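Local coordinates for magnesium and cobalt efflux protein (PDB 3JTF) that probably takes part in magnesium and cobalt ion transport, the present piece being its pair of CBS domains, which binds AMP, at residues V12-M17 with D46-I51; I81-R86 with G110-V115. All coordinates share one frame; numbering follows the deposited sequence.

From the N terminus, the chain passes through helix 7-10 into residues 12-17. Contact 1 closes when the hairpin loop at 46-51 comes back against them, after helix 26-35 and strand 40-44. Contact 2 opens later, at 81-86, and closes at 110-115 after helix 87-96 and strand 101-105. The two loops therefore follow in series, neither nesting nor crossing. They meet in space through one sheet: strand 12-13 pairs with strand 111-116, the evidence being V12 N to L114 O at 2.8 Å, a probable hydrogen bond. Contact 1 thus ties that sheet to the 40-44/51-56 hairpin, and contact 2 spans the sheet itself, with AMP touching both.

Contact 1: residues V12-M17 with D46-I51; sequences VPRSRM and DDRDNI. With AMP (adenosine monophosphate), chain F; SO4 (sulfate ion), chain G.
R14 and D49 mark the nearest approach of the two backbones, their CA atoms 9.1 Å apart, so long side chains bridge a short 3-10 segment (14-16) and a type I turn (D47 to N50). R14 leaves with CG anti to its own N (chi1 173°) and stays extended to NE, which carries the guanidinium to D49. The grip is side-on and two-pronged: NE gives to D49 OD1 at 2.9 Å on its syn lone pair, and NH1 gives to D49 OD2 at 3.1 Å, tilted out of the carboxylate plane. The two flat groups stand 57° apart. A sulfate ion, probably from the crystallisation liquor, lies at the NH1/NH2 edge of R14, with NH2 giving to SO4 O1 at 2.7 Å and NH1 to SO4 O4.

R48 crosses over one guanidinium face of R14, the planes 31° apart, its NE above that face and offset toward the rim. Its NH2 gives to R14 O at 2.9 Å from above the carbonyl plane, while M17 N reaches that oxygen from the opposite face; R48 NH1 gives to a water 2.8 Å away that also lies near M17 O. In the turn, D47 OD2 accepts from D49 N at 2.9 Å, an Asx turn that holds the backbone from which the D49 carboxylate starts. The selenomethionine M17 sets its CE at the edge of the R48 guanidinium and has its CA 3.8 Å from AMP N1. With V12 near the ribose, this places the contact beside the adenosine site of a CBS domain pair, where the hairpin loop 46-51 packs beside the segment whose V12, R16 and M17 line the AMP pocket.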
# COMPACT_ATOMS: atom_id res chain seq x y z
N VAL B 12 -6.82 -13.45 -4.75
CA VAL B 12 -5.55 -14.17 -4.74
C VAL B 12 -5.78 -15.55 -4.08
O VAL B 12 -6.13 -15.62 -2.94
CB VAL B 12 -4.49 -13.40 -3.95
CG1 VAL B 12 -3.15 -14.20 -3.86
CG2 VAL B 12 -4.29 -12.03 -4.57
N PRO B 13 -5.54 -16.65 -4.79
CA PRO B 13 -5.78 -17.95 -4.18
C PRO B 13 -4.85 -18.23 -3.03
O PRO B 13 -3.72 -17.69 -2.95
CB PRO B 13 -5.58 -18.96 -5.32
CG PRO B 13 -4.90 -18.22 -6.39
CD PRO B 13 -5.09 -16.75 -6.19
N ARG B 14 -5.38 -19.03 -2.11
CA ARG B 14 -4.66 -19.44 -0.90
C ARG B 14 -3.18 -19.81 -1.19
O ARG B 14 -2.28 -19.37 -0.50
CB ARG B 14 -5.40 -20.65 -0.31
CG ARG B 14 -4.74 -21.33 0.85
CD ARG B 14 -5.62 -22.52 1.28
NE ARG B 14 -5.04 -23.20 2.42
CZ ARG B 14 -4.08 -24.11 2.34
NH1 ARG B 14 -3.62 -24.68 3.45
NH2 ARG B 14 -3.59 -24.50 1.15
N SER B 15 -2.95 -20.60 -2.23
CA SER B 15 -1.58 -21.11 -2.54
C SER B 15 -0.61 -19.99 -2.89
O SER B 15 0.60 -20.16 -2.74
CB SER B 15 -1.63 -22.12 -3.68
OG SER B 15 -1.94 -21.46 -4.90
N ARG B 16 -1.15 -18.85 -3.30
CA ARG B 16 -0.34 -17.70 -3.72
C ARG B 16 -0.18 -16.63 -2.63
O ARG B 16 0.50 -15.62 -2.84
CB ARG B 16 -0.96 -17.01 -4.95
CG ARG B 16 -0.89 -17.77 -6.26
CD ARG B 16 -0.81 -16.77 -7.48
NE ARG B 16 -1.64 -17.26 -8.57
CZ ARG B 16 -2.66 -16.61 -9.10
NH1 ARG B 16 -2.99 -15.38 -8.69
NH2 ARG B 16 -3.36 -17.19 -10.06
N MSE B 17 -0.73 -16.85 -1.46
CA MSE B 17 -0.63 -15.84 -0.42
C MSE B 17 0.75 -15.78 0.20
O MSE B 17 1.34 -16.81 0.48
CB MSE B 17 -1.66 -16.10 0.66
CG MSE B 17 -3.05 -16.05 0.15
SE MSE B 17 -4.35 -16.24 1.64
CE MSE B 17 -3.92 -17.90 2.27
N ASP B 46 1.36 -21.91 14.02
CA ASP B 46 1.30 -23.37 14.04
C ASP B 46 0.80 -24.07 12.77
O ASP B 46 1.28 -25.17 12.46
CB ASP B 46 0.53 -23.89 15.27
CG ASP B 46 1.24 -23.55 16.59
OD1 ASP B 46 2.40 -23.96 16.79
OD2 ASP B 46 0.62 -22.88 17.45
N ASP B 47 -0.18 -23.52 12.07
CA ASP B 47 -0.68 -24.09 10.80
C ASP B 47 -1.02 -22.87 9.93
O ASP B 47 -1.52 -21.87 10.45
CB ASP B 47 -1.96 -24.90 11.01
CG ASP B 47 -2.55 -25.47 9.70
OD1 ASP B 47 -2.18 -26.60 9.26
OD2 ASP B 47 -3.45 -24.85 9.12
N ARG B 48 -0.75 -22.95 8.63
CA ARG B 48 -0.95 -21.82 7.73
C ARG B 48 -2.40 -21.36 7.61
O ARG B 48 -2.64 -20.22 7.28
CB ARG B 48 -0.38 -22.11 6.34
CG ARG B 48 -0.95 -23.30 5.64
CD ARG B 48 -0.68 -23.19 4.10
NE ARG B 48 -1.39 -22.02 3.60
CZ ARG B 48 -1.07 -21.29 2.52
NH1 ARG B 48 -0.02 -21.58 1.77
NH2 ARG B 48 -1.83 -20.25 2.22
N ASP B 49 -3.37 -22.22 7.86
CA ASP B 49 -4.74 -21.75 7.90
C ASP B 49 -5.18 -21.20 9.27
O ASP B 49 -6.30 -20.69 9.37
CB ASP B 49 -5.69 -22.83 7.48
CG ASP B 49 -5.59 -23.18 5.99
OD1 ASP B 49 -5.29 -22.32 5.14
OD2 ASP B 49 -5.76 -24.34 5.71
N ASN B 50 -4.32 -21.29 10.29
CA ASN B 50 -4.63 -20.72 11.60
C ASN B 50 -4.20 -19.23 11.63
O ASN B 50 -3.21 -18.84 12.29
CB ASN B 50 -3.98 -21.54 12.71
CG ASN B 50 -4.44 -21.11 14.10
OD1 ASN B 50 -5.59 -20.80 14.29
ND2 ASN B 50 -3.52 -21.07 15.05
N ILE B 51 -4.95 -18.43 10.90
CA ILE B 51 -4.68 -17.03 10.71
C ILE B 51 -5.05 -16.28 11.98
O ILE B 51 -6.18 -16.40 12.48
CB ILE B 51 -5.52 -16.44 9.56
CG1 ILE B 51 -5.18 -17.10 8.24
CG2 ILE B 51 -5.31 -14.88 9.42
CD1 ILE B 51 -3.81 -16.91 7.82
P AMP F . 0.13 -4.55 -2.49
O1P AMP F . -0.20 -4.58 -1.04
O2P AMP F . 0.19 -3.20 -3.11
O3P AMP F . 1.31 -5.40 -2.83
O5' AMP F . -1.04 -5.30 -3.28
C5' AMP F . -0.88 -5.52 -4.69
C4' AMP F . -1.61 -6.78 -5.03
O4' AMP F . -0.95 -7.98 -4.58
C3' AMP F . -2.96 -6.78 -4.31
O3' AMP F . -3.91 -5.94 -4.97
C2' AMP F . -3.26 -8.23 -4.38
O2' AMP F . -3.48 -8.45 -5.83
C1' AMP F . -1.92 -8.83 -3.93
N9 AMP F . -1.50 -8.93 -2.49
C8 AMP F . -1.45 -8.00 -1.49
N7 AMP F . -0.95 -8.54 -0.34
C5 AMP F . -0.64 -9.83 -0.61
C6 AMP F . -0.04 -10.96 0.11
N6 AMP F . 0.29 -10.84 1.40
N1 AMP F . 0.08 -12.14 -0.53
C2 AMP F . -0.24 -12.29 -1.82
N3 AMP F . -0.74 -11.30 -2.56
C4 AMP F . -0.98 -10.07 -2.01
S SO4 G . -1.62 -27.32 1.32
O1 SO4 G . -1.80 -26.28 0.30
O2 SO4 G . -2.84 -28.14 1.44
O3 SO4 G . -0.53 -28.21 0.92
O4 SO4 G . -1.29 -26.71 2.60
O HOH W 1 0.87 -19.44 0.24

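Contact 2: residues I81-R86 with G110-V115; sequences IPEVKR and GISGLV. With AMP (adenosine monophosphate), chain F.
S112 and E83 make the one polar link between these segments: S112 OG gives its proton to E83 OE2 at 2.6 Å, a short bond. The oxygen is met on its anti side, 21° out of the carboxylate plane, so the hydroxyl comes from the side turned away from OE1. On the serine, OG lies anti to the carbonyl carbon (chi1 -59°), and CB points toward the 81-86 segment; on the glutamate, the chain runs extended beyond CG and brings the carboxylate across to it. The second meeting is apolar and lies further along strand 111-116, where I81 CD1 rests 3.7 Å from V115 CG1. These two side chains cross at about a right angle, and both residues are buried.

Behind this first shell the backbone explains the spacing. The CA atoms of E83 and S112 are 7.7 Å apart and those of I81 and L114 9.1 Å, too far for direct strand pairing, because strand 101-105 runs between the two. I81 and E83 are tied to it by backbone hydrogen bonds, and V104 touches the side chains of both E83 and V115. A classic beta bulge, S112 and G113 facing V104, interrupts the regular pairing at the serine. On the loop side, a type I turn from P82 to K85, closed by K85 N to P82 O at 3.0 Å, leads to R86 at the N-cap position of helix 87-96.

L114 points away from the contact and lays CD2 3.7 Å from AMP C6, so strand 111-116 presents one side to the nucleotide and the other to this packing. On the side turned from the nucleotide, helix 7-10 packs V7 against I81 and I10 against V115, while strand 12-13, outermost in the sheet, pairs with 111-116 on the edge away from 101-105.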
# COMPACT_ATOMS: atom_id res chain seq x y z
N ILE B 81 -14.22 -12.51 4.76
CA ILE B 81 -15.39 -12.30 3.90
C ILE B 81 -15.69 -13.54 3.06
O ILE B 81 -14.77 -14.25 2.59
CB ILE B 81 -15.24 -11.05 2.98
CG1 ILE B 81 -14.22 -11.27 1.89
CG2 ILE B 81 -14.92 -9.76 3.83
CD1 ILE B 81 -14.17 -10.18 0.76
N PRO B 82 -16.98 -13.79 2.81
CA PRO B 82 -17.28 -14.94 1.97
C PRO B 82 -16.92 -14.77 0.51
O PRO B 82 -16.98 -13.66 -0.06
CB PRO B 82 -18.83 -15.11 2.11
CG PRO B 82 -19.32 -13.87 2.59
CD PRO B 82 -18.19 -13.19 3.39
N GLU B 83 -16.64 -15.90 -0.11
CA GLU B 83 -16.40 -15.97 -1.54
C GLU B 83 -17.51 -15.39 -2.36
O GLU B 83 -17.28 -14.90 -3.45
CB GLU B 83 -16.25 -17.44 -1.99
CG GLU B 83 -14.87 -17.92 -1.96
CD GLU B 83 -14.72 -19.36 -2.43
OE1 GLU B 83 -15.57 -19.87 -3.17
OE2 GLU B 83 -13.74 -19.98 -2.04
N VAL B 84 -18.74 -15.52 -1.87
CA VAL B 84 -19.89 -15.10 -2.62
C VAL B 84 -20.15 -13.58 -2.56
O VAL B 84 -21.04 -13.08 -3.21
CB VAL B 84 -21.19 -15.86 -2.20
CG1 VAL B 84 -21.06 -17.37 -2.57
CG2 VAL B 84 -21.54 -15.63 -0.69
N LYS B 85 -19.34 -12.83 -1.80
CA LYS B 85 -19.62 -11.41 -1.64
C LYS B 85 -19.48 -10.72 -2.99
O LYS B 85 -18.55 -11.01 -3.76
CB LYS B 85 -18.70 -10.81 -0.57
CG LYS B 85 -19.05 -9.37 -0.20
CD LYS B 85 -18.81 -9.06 1.24
CE LYS B 85 -19.55 -7.79 1.67
NZ LYS B 85 -19.56 -7.62 3.15
N ARG B 86 -20.44 -9.88 -3.33
CA ARG B 86 -20.42 -9.16 -4.59
C ARG B 86 -19.45 -7.98 -4.53
O ARG B 86 -19.25 -7.38 -3.47
CB ARG B 86 -21.83 -8.74 -4.99
CG ARG B 86 -22.77 -9.98 -5.22
CD ARG B 86 -24.05 -9.65 -6.02
NE ARG B 86 -24.49 -8.26 -5.86
CZ ARG B 86 -24.95 -7.71 -4.72
NH1 ARG B 86 -25.04 -8.43 -3.59
NH2 ARG B 86 -25.31 -6.43 -4.71
N GLY B 110 -13.74 -22.55 5.20
CA GLY B 110 -12.31 -22.72 4.88
C GLY B 110 -11.70 -21.45 4.28
O GLY B 110 -12.37 -20.74 3.52
N ILE B 111 -10.44 -21.20 4.60
CA ILE B 111 -9.65 -20.14 3.98
C ILE B 111 -9.46 -20.43 2.48
O ILE B 111 -8.88 -21.43 2.11
CB ILE B 111 -8.21 -20.02 4.59
CG1 ILE B 111 -8.19 -19.80 6.13
CG2 ILE B 111 -7.49 -18.88 3.92
CD1 ILE B 111 -9.14 -18.76 6.67
N SER B 112 -9.93 -19.53 1.64
CA SER B 112 -9.85 -19.66 0.18
C SER B 112 -8.81 -18.77 -0.49
O SER B 112 -8.39 -19.04 -1.62
CB SER B 112 -11.19 -19.25 -0.45
OG SER B 112 -12.21 -20.05 0.05
N GLY B 113 -8.50 -17.64 0.13
CA GLY B 113 -7.65 -16.64 -0.52
C GLY B 113 -7.66 -15.32 0.22
O GLY B 113 -8.04 -15.25 1.38
N LEU B 114 -7.16 -14.29 -0.46
CA LEU B 114 -7.21 -12.93 0.04
C LEU B 114 -7.59 -12.00 -1.12
O LEU B 114 -7.49 -12.34 -2.29
CB LEU B 114 -5.91 -12.53 0.75
CG LEU B 114 -4.63 -12.26 -0.03
CD1 LEU B 114 -4.69 -10.97 -0.84
CD2 LEU B 114 -3.41 -12.24 0.92
N VAL B 115 -8.06 -10.82 -0.77
CA VAL B 115 -8.54 -9.87 -1.75
C VAL B 115 -8.29 -8.48 -1.18
O VAL B 115 -8.33 -8.29 0.05
CB VAL B 115 -10.03 -10.14 -2.12
CG1 VAL B 115 -10.93 -9.86 -0.95
CG2 VAL B 115 -10.41 -9.38 -3.41
P AMP F . 0.13 -4.55 -2.49
O1P AMP F . -0.20 -4.58 -1.04
O2P AMP F . 0.19 -3.20 -3.11
O3P AMP F . 1.31 -5.40 -2.83
O5' AMP F . -1.04 -5.30 -3.28
C5' AMP F . -0.88 -5.52 -4.69
C4' AMP F . -1.61 -6.78 -5.03
O4' AMP F . -0.95 -7.98 -4.58
C3' AMP F . -2.96 -6.78 -4.31
O3' AMP F . -3.91 -5.94 -4.97
C2' AMP F . -3.26 -8.23 -4.38
O2' AMP F . -3.48 -8.45 -5.83
C1' AMP F . -1.92 -8.83 -3.93
N9 AMP F . -1.50 -8.93 -2.49
C8 AMP F . -1.45 -8.00 -1.49
N7 AMP F . -0.95 -8.54 -0.34
C5 AMP F . -0.64 -9.83 -0.61
C6 AMP F . -0.04 -10.96 0.11
N6 AMP F . 0.29 -10.84 1.40
N1 AMP F . 0.08 -12.14 -0.53
C2 AMP F . -0.24 -12.29 -1.82
N3 AMP F . -0.74 -11.30 -2.56
C4 AMP F . -0.98 -10.07 -2.01